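Local coordinates for protein cycloalternan-forming enzyme (Listeria monocytogenes serovar 1/2a, PDB 5F7U) that is a large multidomain member of glycoside hydrolase family 31, with a TIM-barrel domain flanked by beta domains and a family 6 carbohydrate-binding module that holds glycan and magnesium, at residues F86-E91 with W227-K232; T112-D117 with K232-Q237; V993-G998 with I1015-T1020; K1011-T1016 with E1030-L1035. The protein carries 1 engineered substitution. All coordinates share one frame; numbering follows the deposited sequence.

Contacts 1 and 2 belong to the N-terminal beta region, contacts 3 and 4 to the carbohydrate-binding module, with about 89 Å between the centres of contacts 1 and 3. In the first pair the hairpin 227-237 is common ground: contact 1 sets it against the turn 86-91, contact 2 against strand residues 112-117, and both share Lys232. These two are partly buried or at the surface, and water joins their polar groups, as it does at the exposed rim of contact 4. Contacts 3 and 4 are buried and share Ile1015 on strand 1011-1017, facing neighbouring strands of another sheet. Contact 3 combines aromatic packing with direct hydrogen bonds, whereas contact 4 rests on branched aliphatic groups and one hydrogen bond from a glutamine amide.

Contact 1. Residues F86-E91 with W227-K232; sequences FEKGDE and WLTDGK
The tight part of this contact is backbone against backbone: CA of Gly89 comes 3.5 Å from O of Asp230, a CA-H...O contact. Gly89 occupies the third position of a type II turn from Glu87 to Asp90, where its phi of 97° would jam a side chain against the preceding carbonyl, so glycine suits the place. Beside it the Lys88 chain, CG anti to the backbone N and extended beyond, runs along the end of strand 214-229, with CE 3.6 Å from O of Thr229; its NZ reaches on to a salt bridge with Glu119. The loose side is polar. A water donates to both O of Gly89, at 2.7 Å, and OD2 of Asp230, while the exposed Lys232, bent at chi3, adds a weak hydrogen bond from NZ to the same Gly89 O at 3.4 Å. Short side chains brace the opposing turn: Thr229 OG1 accepts from N of Gly231 at 2.9 Å and also bonds O of Val234, joining the two ends of the turn, and Asp230 OD1 accepts from N of Lys232, Asn233 and Val234. A type II turn thus meets overlapping ST and Asx turns, which lead from strand 214-229 into the antiparallel strand 235-243.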
loop_
_atom_site.group_PDB
_atom_site.type_symbol
_atom_site.label_atom_id
_atom_site.label_comp_id
_atom_site.label_asym_id
_atom_site.label_seq_id
_atom_site.Cartn_x
_atom_site.Cartn_y
_atom_site.Cartn_z
ATOM N N PHE A 86 -43.040 13.633 5.294
ATOM C CA PHE A 86 -43.026 14.354 6.556
ATOM C C PHE A 86 -42.227 15.646 6.496
ATOM O O PHE A 86 -41.498 15.897 5.526
ATOM C CB PHE A 86 -42.504 13.430 7.666
ATOM C CG PHE A 86 -43.360 12.230 7.863
ATOM C CD1 PHE A 86 -44.557 12.326 8.573
ATOM C CD2 PHE A 86 -42.996 10.995 7.300
ATOM C CE1 PHE A 86 -45.386 11.211 8.723
ATOM C CE2 PHE A 86 -43.815 9.880 7.453
ATOM C CZ PHE A 86 -45.007 9.990 8.170
ATOM N N GLU A 87 -42.422 16.479 7.513
ATOM C CA GLU A 87 -41.674 17.731 7.652
ATOM C C GLU A 87 -40.510 17.587 8.614
ATOM O O GLU A 87 -40.533 16.726 9.503
ATOM C CB GLU A 87 -42.604 18.827 8.134
ATOM C CG GLU A 87 -43.685 19.186 7.138
ATOM C CD GLU A 87 -44.748 20.066 7.767
ATOM O OE1 GLU A 87 -44.452 21.235 8.073
ATOM O OE2 GLU A 87 -45.873 19.583 7.973
ATOM N N LYS A 88 -39.513 18.464 8.451
ATOM C CA LYS A 88 -38.362 18.517 9.358
ATOM C C LYS A 88 -38.886 18.678 10.785
ATOM O O LYS A 88 -39.728 19.546 11.032
ATOM C CB LYS A 88 -37.447 19.693 8.997
ATOM C CG LYS A 88 -36.247 19.870 9.923
ATOM C CD LYS A 88 -35.627 21.230 9.712
ATOM C CE LYS A 88 -34.359 21.399 10.529
ATOM N NZ LYS A 88 -33.858 22.787 10.388
ATOM N N GLY A 89 -38.391 17.837 11.694
ATOM C CA GLY A 89 -38.798 17.872 13.104
ATOM C C GLY A 89 -39.890 16.877 13.481
ATOM O O GLY A 89 -40.120 16.652 14.666
ATOM N N ASP A 90 -40.571 16.289 12.494
ATOM C CA ASP A 90 -41.603 15.287 12.789
ATOM C C ASP A 90 -40.961 14.078 13.452
ATOM O O ASP A 90 -39.910 13.599 13.016
ATOM C CB ASP A 90 -42.375 14.846 11.539
ATOM C CG ASP A 90 -43.363 15.890 11.037
ATOM O OD1 ASP A 90 -43.731 16.831 11.778
ATOM O OD2 ASP A 90 -43.797 15.753 9.877
ATOM N N GLU A 91 -41.592 13.615 14.524
ATOM C CA GLU A 91 -41.135 12.446 15.248
ATOM C C GLU A 91 -42.189 11.377 15.029
ATOM O O GLU A 91 -43.336 11.523 15.464
ATOM C CB GLU A 91 -40.965 12.771 16.736
ATOM C CG GLU A 91 -40.596 11.560 17.583
ATOM C CD GLU A 91 -40.488 11.854 19.070
ATOM O OE1 GLU A 91 -40.697 10.913 19.864
ATOM O OE2 GLU A 91 -40.201 13.001 19.471
ATOM N N TRP A 227 -24.929 20.118 8.557
ATOM C CA TRP A 227 -25.295 18.962 9.378
ATOM C C TRP A 227 -26.781 18.688 9.119
ATOM O O TRP A 227 -27.565 19.612 8.801
ATOM C CB TRP A 227 -25.029 19.219 10.873
ATOM C CG TRP A 227 -25.657 20.492 11.366
ATOM C CD1 TRP A 227 -26.868 20.625 11.992
ATOM C CD2 TRP A 227 -25.138 21.813 11.207
ATOM N NE1 TRP A 227 -27.118 21.953 12.255
ATOM C CE2 TRP A 227 -26.074 22.704 11.782
ATOM C CE3 TRP A 227 -23.954 22.338 10.649
ATOM C CZ2 TRP A 227 -25.873 24.101 11.811
ATOM C CZ3 TRP A 227 -23.756 23.722 10.670
ATOM C CH2 TRP A 227 -24.717 24.589 11.247
ATOM N N LEU A 228 -27.153 17.421 9.262
ATOM C CA LEU A 228 -28.496 16.932 8.954
ATOM C C LEU A 228 -29.205 16.639 10.274
ATOM O O LEU A 228 -28.757 15.798 11.038
ATOM C CB LEU A 228 -28.368 15.669 8.085
ATOM C CG LEU A 228 -29.654 14.981 7.659
ATOM C CD1 LEU A 228 -30.480 15.889 6.761
ATOM C CD2 LEU A 228 -29.300 13.688 6.931
ATOM N N THR A 229 -30.288 17.365 10.566
ATOM C CA THR A 229 -30.849 17.380 11.908
ATOM C C THR A 229 -32.367 17.542 11.872
ATOM O O THR A 229 -32.914 18.101 10.912
ATOM C CB THR A 229 -30.210 18.509 12.782
ATOM O OG1 THR A 229 -30.710 18.430 14.117
ATOM C CG2 THR A 229 -30.531 19.910 12.249
ATOM N N ASP A 230 -33.031 17.032 12.900
ATOM C CA ASP A 230 -34.442 17.353 13.101
ATOM C C ASP A 230 -34.603 18.654 13.899
ATOM O O ASP A 230 -35.730 19.121 14.095
ATOM C CB ASP A 230 -35.203 16.184 13.749
ATOM C CG ASP A 230 -34.830 15.969 15.213
ATOM O OD1 ASP A 230 -33.698 16.302 15.624
ATOM O OD2 ASP A 230 -35.677 15.457 15.948
ATOM N N GLY A 231 -33.475 19.213 14.352
ATOM C CA GLY A 231 -33.433 20.429 15.175
ATOM C C GLY A 231 -33.673 20.228 16.668
ATOM O O GLY A 231 -33.775 21.213 17.423
ATOM N N LYS A 232 -33.770 18.969 17.102
ATOM C CA LYS A 232 -34.228 18.637 18.459
ATOM C C LYS A 232 -33.549 17.432 19.118
ATOM O O LYS A 232 -33.154 17.492 20.280
ATOM C CB LYS A 232 -35.744 18.384 18.457
ATOM C CG LYS A 232 -36.608 19.625 18.293
ATOM C CD LYS A 232 -38.092 19.337 18.476
ATOM C CE LYS A 232 -38.700 18.692 17.234
ATOM N NZ LYS A 232 -40.181 18.793 17.270
HETATM O O HOH W 1 -38.275 15.332 16.218
#

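Contact 2. Residues T112-D117 with K232-Q237; sequences TFYVTD and KNVINQ
Segment 232-237, the turn leading into strand 235-243, belongs to the galactose mutarotase-like beta domain of family 31 enzymes and packs here against strand 106-129. The segments lie side chain to side chain, with CA atoms of Tyr114 and Val234 7.2 Å apart and no direct hydrogen bond between them.

Stacking comes first. Tyr114, with CG beside its own backbone N, offers one ring face to Asn233, whose amide plane lies only 27° from the ring plane. CB of Asn233 makes a CH-pi contact 3.9 Å from the ring centroid, 16° off the normal, and ND2 rests 3.5 Å from Tyr114 CD1. The opposite face carries CG2 of Thr112, two residues back on the same strand, so the phenol ring is held between a methyl and an amide. A wide flat ring suits this partly exposed place because it covers the turn with its face.

Apolar contact follows. The two methyls of Val234 divide their work: CG1 sits 3.7 Å from CD2 of Tyr114, and CG2 lies between CB of Tyr114 and CG2 of Thr116. The compact branched residue thus fills the angle between two side chains that point toward it.

The polar contact uses water. Thr116 turns its methyl to Val234 and Asn236, which places the hydroxyl in the crowded position between backbone N and carbonyl carbon (chi1 54°). There OG1 lies 2.7 Å from a water, and this water accepts from ND2 of Asn236, at 2.8 Å.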
loop_
_atom_site.group_PDB
_atom_site.type_symbol
_atom_site.label_atom_id
_atom_site.label_comp_id
_atom_site.label_asym_id
_atom_site.label_seq_id
_atom_site.Cartn_x
_atom_site.Cartn_y
_atom_site.Cartn_z
ATOM N N THR A 112 -38.970 4.290 16.141
ATOM C CA THR A 112 -39.080 5.742 16.050
ATOM C C THR A 112 -38.101 6.258 15.016
ATOM O O THR A 112 -36.984 5.749 14.929
ATOM C CB THR A 112 -38.853 6.413 17.433
ATOM O OG1 THR A 112 -39.886 6.002 18.338
ATOM C CG2 THR A 112 -38.840 7.975 17.345
ATOM N N PHE A 113 -38.528 7.239 14.215
ATOM C CA PHE A 113 -37.570 8.024 13.422
ATOM C C PHE A 113 -37.869 9.504 13.533
ATOM O O PHE A 113 -39.015 9.897 13.808
ATOM C CB PHE A 113 -37.463 7.553 11.947
ATOM C CG PHE A 113 -38.739 7.691 11.125
ATOM C CD1 PHE A 113 -39.039 8.872 10.431
ATOM C CD2 PHE A 113 -39.607 6.601 10.988
ATOM C CE1 PHE A 113 -40.191 8.964 9.645
ATOM C CE2 PHE A 113 -40.758 6.677 10.199
ATOM C CZ PHE A 113 -41.056 7.865 9.526
ATOM N N TYR A 114 -36.821 10.307 13.360
ATOM C CA TYR A 114 -36.922 11.757 13.452
ATOM C C TYR A 114 -36.582 12.337 12.087
ATOM O O TYR A 114 -35.516 12.062 11.536
ATOM C CB TYR A 114 -35.972 12.312 14.512
ATOM C CG TYR A 114 -36.111 11.654 15.865
ATOM C CD1 TYR A 114 -37.009 12.152 16.824
ATOM C CD2 TYR A 114 -35.322 10.534 16.205
ATOM C CE1 TYR A 114 -37.131 11.537 18.066
ATOM C CE2 TYR A 114 -35.439 9.929 17.446
ATOM C CZ TYR A 114 -36.338 10.435 18.368
ATOM O OH TYR A 114 -36.439 9.826 19.607
ATOM N N VAL A 115 -37.483 13.142 11.556
ATOM C CA VAL A 115 -37.362 13.615 10.186
ATOM C C VAL A 115 -36.442 14.836 10.144
ATOM O O VAL A 115 -36.632 15.811 10.877
ATOM C CB VAL A 115 -38.750 13.879 9.574
ATOM C CG1 VAL A 115 -38.620 14.403 8.153
ATOM C CG2 VAL A 115 -39.565 12.582 9.590
ATOM N N THR A 116 -35.446 14.755 9.271
ATOM C CA THR A 116 -34.340 15.698 9.261
ATOM C C THR A 116 -34.306 16.579 8.012
ATOM O O THR A 116 -34.959 16.286 7.004
ATOM C CB THR A 116 -33.013 14.919 9.332
ATOM O OG1 THR A 116 -32.995 13.951 8.270
ATOM C CG2 THR A 116 -32.877 14.189 10.682
ATOM N N ASP A 117 -33.545 17.669 8.099
ATOM C CA ASP A 117 -33.150 18.434 6.926
ATOM C C ASP A 117 -31.805 19.086 7.190
ATOM O O ASP A 117 -31.357 19.159 8.340
ATOM C CB ASP A 117 -34.223 19.484 6.534
ATOM C CG ASP A 117 -34.225 19.802 5.031
ATOM O OD1 ASP A 117 -33.263 19.475 4.299
ATOM O OD2 ASP A 117 -35.219 20.403 4.570
ATOM N N LYS A 232 -33.770 18.969 17.102
ATOM C CA LYS A 232 -34.228 18.637 18.459
ATOM C C LYS A 232 -33.549 17.432 19.118
ATOM O O LYS A 232 -33.154 17.492 20.280
ATOM C CB LYS A 232 -35.744 18.384 18.457
ATOM C CG LYS A 232 -36.608 19.625 18.293
ATOM C CD LYS A 232 -38.092 19.337 18.476
ATOM C CE LYS A 232 -38.700 18.692 17.234
ATOM N NZ LYS A 232 -40.181 18.793 17.270
ATOM N N ASN A 233 -33.461 16.331 18.382
ATOM C CA ASN A 233 -33.111 15.021 18.936
ATOM C C ASN A 233 -31.861 14.409 18.305
ATOM O O ASN A 233 -31.102 13.723 18.979
ATOM C CB ASN A 233 -34.274 14.038 18.739
ATOM C CG ASN A 233 -35.520 14.441 19.506
ATOM O OD1 ASN A 233 -35.619 14.211 20.718
ATOM N ND2 ASN A 233 -36.497 15.013 18.800
ATOM N N VAL A 234 -31.681 14.633 17.005
ATOM C CA VAL A 234 -30.645 13.937 16.237
ATOM C C VAL A 234 -29.842 14.841 15.313
ATOM O O VAL A 234 -30.383 15.819 14.780
ATOM C CB VAL A 234 -31.208 12.756 15.384
ATOM C CG1 VAL A 234 -31.752 11.651 16.276
ATOM C CG2 VAL A 234 -32.282 13.222 14.396
ATOM N N ILE A 235 -28.550 14.509 15.163
ATOM C CA ILE A 235 -27.699 14.951 14.036
ATOM C C ILE A 235 -27.240 13.657 13.357
ATOM O O ILE A 235 -26.521 12.855 13.969
ATOM C CB ILE A 235 -26.507 15.837 14.479
ATOM C CG1 ILE A 235 -27.045 17.173 15.048
ATOM C CG2 ILE A 235 -25.533 16.033 13.312
ATOM C CD1 ILE A 235 -26.063 17.965 15.891
ATOM N N ASN A 236 -27.704 13.420 12.127
ATOM C CA ASN A 236 -27.495 12.125 11.458
ATOM C C ASN A 236 -26.377 12.101 10.437
ATOM O O ASN A 236 -25.897 11.014 10.058
ATOM C CB ASN A 236 -28.795 11.620 10.791
ATOM C CG ASN A 236 -29.799 11.085 11.803
ATOM O OD1 ASN A 236 -29.435 10.776 12.934
ATOM N ND2 ASN A 236 -31.055 10.957 11.397
ATOM N N GLN A 237 -25.989 13.282 9.958
ATOM C CA GLN A 237 -24.918 13.374 8.955
ATOM C C GLN A 237 -24.260 14.739 8.990
ATOM O O GLN A 237 -24.871 15.708 9.444
ATOM C CB GLN A 237 -25.461 13.146 7.537
ATOM C CG GLN A 237 -25.787 11.705 7.150
ATOM C CD GLN A 237 -26.020 11.533 5.659
ATOM O OE1 GLN A 237 -26.564 12.433 4.986
ATOM N NE2 GLN A 237 -25.620 10.368 5.128
HETATM O O HOH W 2 -31.834 11.576 8.745
#

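Contact 3. Residues V993-G998 with I1015-T1020; sequences VRYSAG and ITLPKT
This is a buried contact between the two sheets of the beta-sandwich of the family 6 carbohydrate-binding module, joining the end of strand 987-996 to the end of strand 1011-1017 and the loop beyond it. The short strand segments are 9.7 Å apart and cross at -42°, so side chains fill the interval. Toward the start of the segments, Val993 meets Ile1015 and Leu1017 through methyl groups.

Tyr995 carries the middle. Its CG takes the crowded position between backbone N and carbonyl carbon (chi1 72°), and the ring slides past Leu1017 in the opposite direction. CB of Leu1017 lies over one face, 3.9 Å from the centroid in a CH-pi contact, and CD2 touches CD1 and CE1. Tyrosine suits the site because its apolar ring ends in a hydroxyl: OH donates to O of Pro1018 at 2.6 Å, on a lone pair in the carbonyl plane, and is also bonded to Asn1027. This ties down the chain just beyond the end of strand 1011-1017.

Past that point the segments close to backbone range. N of Thr1020 donates to O of Ala997 at 2.8 Å, from above the carbonyl plane. Thr1020 returns the grip with its side chain, OG1 held between backbone N and carbonyl carbon, where it accepts from N of Ala997 at 2.9 Å with an N-H...O angle of 152°.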
loop_
_atom_site.group_PDB
_atom_site.type_symbol
_atom_site.label_atom_id
_atom_site.label_comp_id
_atom_site.label_asym_id
_atom_site.label_seq_id
_atom_site.Cartn_x
_atom_site.Cartn_y
_atom_site.Cartn_z
ATOM N N VAL A 993 35.135 9.289 -27.816
ATOM C CA VAL A 993 34.530 8.301 -28.721
ATOM C C VAL A 993 35.505 7.126 -28.811
ATOM O O VAL A 993 36.616 7.282 -29.340
ATOM C CB VAL A 993 34.242 8.903 -30.130
ATOM C CG1 VAL A 993 33.694 7.815 -31.075
ATOM C CG2 VAL A 993 33.257 10.077 -30.031
ATOM N N ARG A 994 35.096 5.965 -28.294
ATOM C CA ARG A 994 35.927 4.765 -28.303
ATOM C C ARG A 994 35.488 3.824 -29.412
ATOM O O ARG A 994 34.333 3.419 -29.483
ATOM C CB ARG A 994 35.933 4.057 -26.934
ATOM C CG ARG A 994 36.957 2.927 -26.846
ATOM C CD ARG A 994 37.187 2.477 -25.421
ATOM N NE ARG A 994 38.355 1.593 -25.279
ATOM C CZ ARG A 994 38.302 0.279 -25.050
ATOM N NH1 ARG A 994 37.134 -0.359 -24.941
ATOM N NH2 ARG A 994 39.436 -0.407 -24.920
ATOM N N TYR A 995 36.444 3.459 -30.263
ATOM C CA TYR A 995 36.128 2.788 -31.517
ATOM C C TYR A 995 37.325 1.954 -31.959
ATOM O O TYR A 995 38.445 2.128 -31.458
ATOM C CB TYR A 995 35.826 3.833 -32.613
ATOM C CG TYR A 995 37.095 4.544 -33.042
ATOM C CD1 TYR A 995 37.663 5.538 -32.235
ATOM C CD2 TYR A 995 37.768 4.163 -34.204
ATOM C CE1 TYR A 995 38.854 6.157 -32.590
ATOM C CE2 TYR A 995 38.956 4.773 -34.571
ATOM C CZ TYR A 995 39.484 5.767 -33.761
ATOM O OH TYR A 995 40.665 6.348 -34.137
ATOM N N SER A 996 37.096 1.105 -32.948
ATOM C CA SER A 996 38.200 0.473 -33.654
ATOM C C SER A 996 38.028 0.727 -35.154
ATOM O O SER A 996 36.903 0.803 -35.657
ATOM C CB SER A 996 38.238 -1.018 -33.335
ATOM O OG SER A 996 39.373 -1.633 -33.908
ATOM N N ALA A 997 39.147 0.889 -35.857
ATOM C CA ALA A 997 39.137 1.131 -37.293
ATOM C C ALA A 997 40.332 0.396 -37.852
ATOM O O ALA A 997 41.372 0.991 -38.118
ATOM C CB ALA A 997 39.208 2.630 -37.592
ATOM N N GLY A 998 40.165 -0.916 -37.993
ATOM C CA GLY A 998 41.249 -1.835 -38.350
ATOM C C GLY A 998 41.822 -1.736 -39.747
ATOM O O GLY A 998 42.933 -2.221 -39.979
ATOM N N ILE A 1015 33.756 14.223 -37.436
ATOM C CA ILE A 1015 34.848 13.766 -36.581
ATOM C C ILE A 1015 35.736 12.792 -37.345
ATOM O O ILE A 1015 35.256 12.035 -38.190
ATOM C CB ILE A 1015 34.363 13.136 -35.255
ATOM C CG1 ILE A 1015 33.615 11.814 -35.493
ATOM C CG2 ILE A 1015 33.497 14.142 -34.494
ATOM C CD1 ILE A 1015 33.226 11.057 -34.223
ATOM N N THR A 1016 37.022 12.840 -37.029
ATOM C CA THR A 1016 38.036 11.996 -37.661
ATOM C C THR A 1016 38.437 10.913 -36.691
ATOM O O THR A 1016 38.765 11.185 -35.525
ATOM C CB THR A 1016 39.267 12.822 -38.064
ATOM O OG1 THR A 1016 38.882 13.732 -39.093
ATOM C CG2 THR A 1016 40.384 11.926 -38.602
ATOM N N LEU A 1017 38.394 9.681 -37.177
ATOM C CA LEU A 1017 38.694 8.525 -36.375
ATOM C C LEU A 1017 39.852 7.791 -37.044
ATOM O O LEU A 1017 39.621 6.988 -37.949
ATOM C CB LEU A 1017 37.456 7.644 -36.277
ATOM C CG LEU A 1017 36.212 8.329 -35.702
ATOM C CD1 LEU A 1017 34.953 7.531 -36.010
ATOM C CD2 LEU A 1017 36.395 8.542 -34.202
ATOM N N PRO A 1018 41.107 8.088 -36.628
ATOM C CA PRO A 1018 42.280 7.460 -37.267
ATOM C C PRO A 1018 42.291 5.934 -37.213
ATOM O O PRO A 1018 41.739 5.335 -36.287
ATOM C CB PRO A 1018 43.468 8.013 -36.466
ATOM C CG PRO A 1018 42.964 9.280 -35.855
ATOM C CD PRO A 1018 41.500 9.062 -35.593
ATOM N N LYS A 1019 42.935 5.324 -38.210
ATOM C CA LYS A 1019 43.135 3.876 -38.268
ATOM C C LYS A 1019 43.730 3.361 -36.958
ATOM O O LYS A 1019 44.616 4.007 -36.379
ATOM C CB LYS A 1019 44.073 3.529 -39.435
ATOM C CG LYS A 1019 44.249 2.042 -39.725
ATOM C CD LYS A 1019 45.424 1.807 -40.687
ATOM C CE LYS A 1019 45.689 0.319 -40.937
ATOM N NZ LYS A 1019 46.222 -0.410 -39.733
ATOM N N THR A 1020 43.214 2.225 -36.488
ATOM C CA THR A 1020 43.839 1.474 -35.397
ATOM C C THR A 1020 44.676 0.344 -36.006
ATOM O O THR A 1020 44.428 -0.052 -37.151
ATOM C CB THR A 1020 42.794 0.899 -34.405
ATOM O OG1 THR A 1020 41.850 0.082 -35.108
ATOM C CG2 THR A 1020 42.049 2.022 -33.671
#

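Contact 4. Residues K1011-T1016 with E1030-L1035; sequences KKQQIT and EVPVTL
The two strand segments run nearly antiparallel, at 165° between their directions, yet their axes come no closer than 8.5 Å, so side chains rather than backbone bonds bridge them. Ile1015 and Val1031 form the apolar part. Both point toward the other segment and cross at about a right angle, with CG2 of Ile1015 lying 3.7 Å from CG1 of Val1031 and equally near CG2; one methyl therefore sits against the fork of the valine. Ile1015 has CG1 in the crowded position between backbone N and carbonyl carbon (chi1 67°), which puts CG2 beside its backbone N. Beta-branched residues suit such buried strand positions, filling the interval close to the backbone.

Gln1013 works differently. Its CG is also in the crowded position, and the chain then extends across to the opposite strand. NE2 donates to O of Pro1032 at 3.0 Å; the bond is almost straight, 173° at the hydrogen, and meets the oxygen nearly along the C=O axis. The acceptor lies in the amide plane of Gln1013, while OE1 rests 3.5 Å from CG1 of Val1031. A long amide is apt here, since it covers the valine and still satisfies a backbone carbonyl. Between Lys1011 and Thr1034, both exposed, a water accepts from NZ of the lysine and donates to OG1 of the threonine, which also bonds Asp988.

Strand 1011-1017 is the edge of its sheet, paired with 1002-1008, whereas 1027-1035 pairs with 987-996 in the other sheet; Phe1044 packs on Ile1015, and Met991 on Val1031.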
loop_
_atom_site.group_PDB
_atom_site.type_symbol
_atom_site.label_atom_id
_atom_site.label_comp_id
_atom_site.label_asym_id
_atom_site.label_seq_id
_atom_site.Cartn_x
_atom_site.Cartn_y
_atom_site.Cartn_z
ATOM N N LYS A 1011 23.064 20.292 -34.012
ATOM C CA LYS A 1011 24.258 21.023 -34.487
ATOM C C LYS A 1011 25.292 20.017 -34.980
ATOM O O LYS A 1011 25.758 19.177 -34.209
ATOM C CB LYS A 1011 24.838 21.910 -33.367
ATOM C CG LYS A 1011 25.962 22.845 -33.827
ATOM C CD LYS A 1011 26.542 23.623 -32.658
ATOM C CE LYS A 1011 27.426 24.762 -33.149
ATOM N NZ LYS A 1011 27.904 25.564 -31.981
ATOM N N LYS A 1012 25.636 20.124 -36.262
ATOM C CA LYS A 1012 26.461 19.132 -36.964
ATOM C C LYS A 1012 27.962 19.400 -36.832
ATOM O O LYS A 1012 28.409 20.539 -36.900
ATOM C CB LYS A 1012 26.067 19.145 -38.446
ATOM C CG LYS A 1012 26.741 18.129 -39.364
ATOM C CD LYS A 1012 26.217 18.211 -40.796
ATOM C CE LYS A 1012 26.599 19.503 -41.507
ATOM N NZ LYS A 1012 26.358 19.419 -42.980
ATOM N N GLN A 1013 28.739 18.336 -36.678
ATOM C CA GLN A 1013 30.190 18.416 -36.928
ATOM C C GLN A 1013 30.662 17.083 -37.458
ATOM O O GLN A 1013 30.016 16.057 -37.227
ATOM C CB GLN A 1013 30.956 18.783 -35.657
ATOM C CG GLN A 1013 30.754 17.816 -34.506
ATOM C CD GLN A 1013 31.560 18.205 -33.296
ATOM O OE1 GLN A 1013 32.793 18.267 -33.348
ATOM N NE2 GLN A 1013 30.870 18.497 -32.202
ATOM N N GLN A 1014 31.804 17.093 -38.144
ATOM C CA GLN A 1014 32.398 15.854 -38.615
ATOM C C GLN A 1014 33.616 15.504 -37.764
ATOM O O GLN A 1014 34.406 16.383 -37.416
ATOM C CB GLN A 1014 32.770 15.948 -40.097
ATOM C CG GLN A 1014 33.022 14.584 -40.740
ATOM C CD GLN A 1014 33.374 14.641 -42.218
ATOM O OE1 GLN A 1014 34.273 15.378 -42.638
ATOM N NE2 GLN A 1014 32.681 13.835 -43.017
ATOM N N ILE A 1015 33.756 14.223 -37.436
ATOM C CA ILE A 1015 34.848 13.766 -36.581
ATOM C C ILE A 1015 35.736 12.792 -37.345
ATOM O O ILE A 1015 35.256 12.035 -38.190
ATOM C CB ILE A 1015 34.363 13.136 -35.255
ATOM C CG1 ILE A 1015 33.615 11.814 -35.493
ATOM C CG2 ILE A 1015 33.497 14.142 -34.494
ATOM C CD1 ILE A 1015 33.226 11.057 -34.223
ATOM N N THR A 1016 37.022 12.840 -37.029
ATOM C CA THR A 1016 38.036 11.996 -37.661
ATOM C C THR A 1016 38.437 10.913 -36.691
ATOM O O THR A 1016 38.765 11.185 -35.525
ATOM C CB THR A 1016 39.267 12.822 -38.064
ATOM O OG1 THR A 1016 38.882 13.732 -39.093
ATOM C CG2 THR A 1016 40.384 11.926 -38.602
ATOM N N GLU A 1030 38.861 12.522 -28.837
ATOM C CA GLU A 1030 38.191 13.513 -28.001
ATOM C C GLU A 1030 37.523 14.561 -28.878
ATOM O O GLU A 1030 38.179 15.210 -29.698
ATOM C CB GLU A 1030 39.196 14.132 -27.016
ATOM C CG GLU A 1030 39.605 13.159 -25.897
ATOM C CD GLU A 1030 40.533 13.757 -24.837
ATOM O OE1 GLU A 1030 40.724 14.985 -24.815
ATOM O OE2 GLU A 1030 41.085 12.984 -24.017
ATOM N N VAL A 1031 36.212 14.715 -28.711
ATOM C CA VAL A 1031 35.383 15.592 -29.552
ATOM C C VAL A 1031 34.789 16.704 -28.667
ATOM O O VAL A 1031 34.117 16.383 -27.669
ATOM C CB VAL A 1031 34.234 14.785 -30.225
ATOM C CG1 VAL A 1031 33.358 15.681 -31.100
ATOM C CG2 VAL A 1031 34.784 13.601 -31.024
ATOM N N PRO A 1032 35.007 17.997 -29.029
ATOM C CA PRO A 1032 34.380 19.090 -28.271
ATOM C C PRO A 1032 32.883 19.177 -28.562
ATOM O O PRO A 1032 32.470 19.191 -29.742
ATOM C CB PRO A 1032 35.115 20.355 -28.762
ATOM C CG PRO A 1032 35.657 20.000 -30.101
ATOM C CD PRO A 1032 35.800 18.498 -30.180
ATOM N N VAL A 1033 32.075 19.189 -27.491
ATOM C CA VAL A 1033 30.619 19.280 -27.602
ATOM C C VAL A 1033 30.104 20.329 -26.624
ATOM O O VAL A 1033 30.784 20.660 -25.642
ATOM C CB VAL A 1033 29.894 17.914 -27.362
ATOM C CG1 VAL A 1033 30.346 16.848 -28.365
ATOM C CG2 VAL A 1033 30.066 17.418 -25.930
ATOM N N THR A 1034 28.910 20.847 -26.900
ATOM C CA THR A 1034 28.253 21.783 -25.997
ATOM C C THR A 1034 26.957 21.110 -25.585
ATOM O O THR A 1034 26.131 20.758 -26.451
ATOM C CB THR A 1034 27.984 23.130 -26.695
ATOM O OG1 THR A 1034 29.231 23.713 -27.079
ATOM C CG2 THR A 1034 27.261 24.089 -25.762
ATOM N N LEU A 1035 26.806 20.884 -24.279
ATOM C CA LEU A 1035 25.625 20.195 -23.755
ATOM C C LEU A 1035 24.768 21.115 -22.918
ATOM O O LEU A 1035 25.279 21.979 -22.193
ATOM C CB LEU A 1035 26.026 18.972 -22.930
ATOM C CG LEU A 1035 26.816 17.910 -23.694
ATOM C CD1 LEU A 1035 27.079 16.760 -22.720
ATOM C CD2 LEU A 1035 26.076 17.397 -24.934
HETATM O O HOH W 3 28.939 23.991 -29.857
#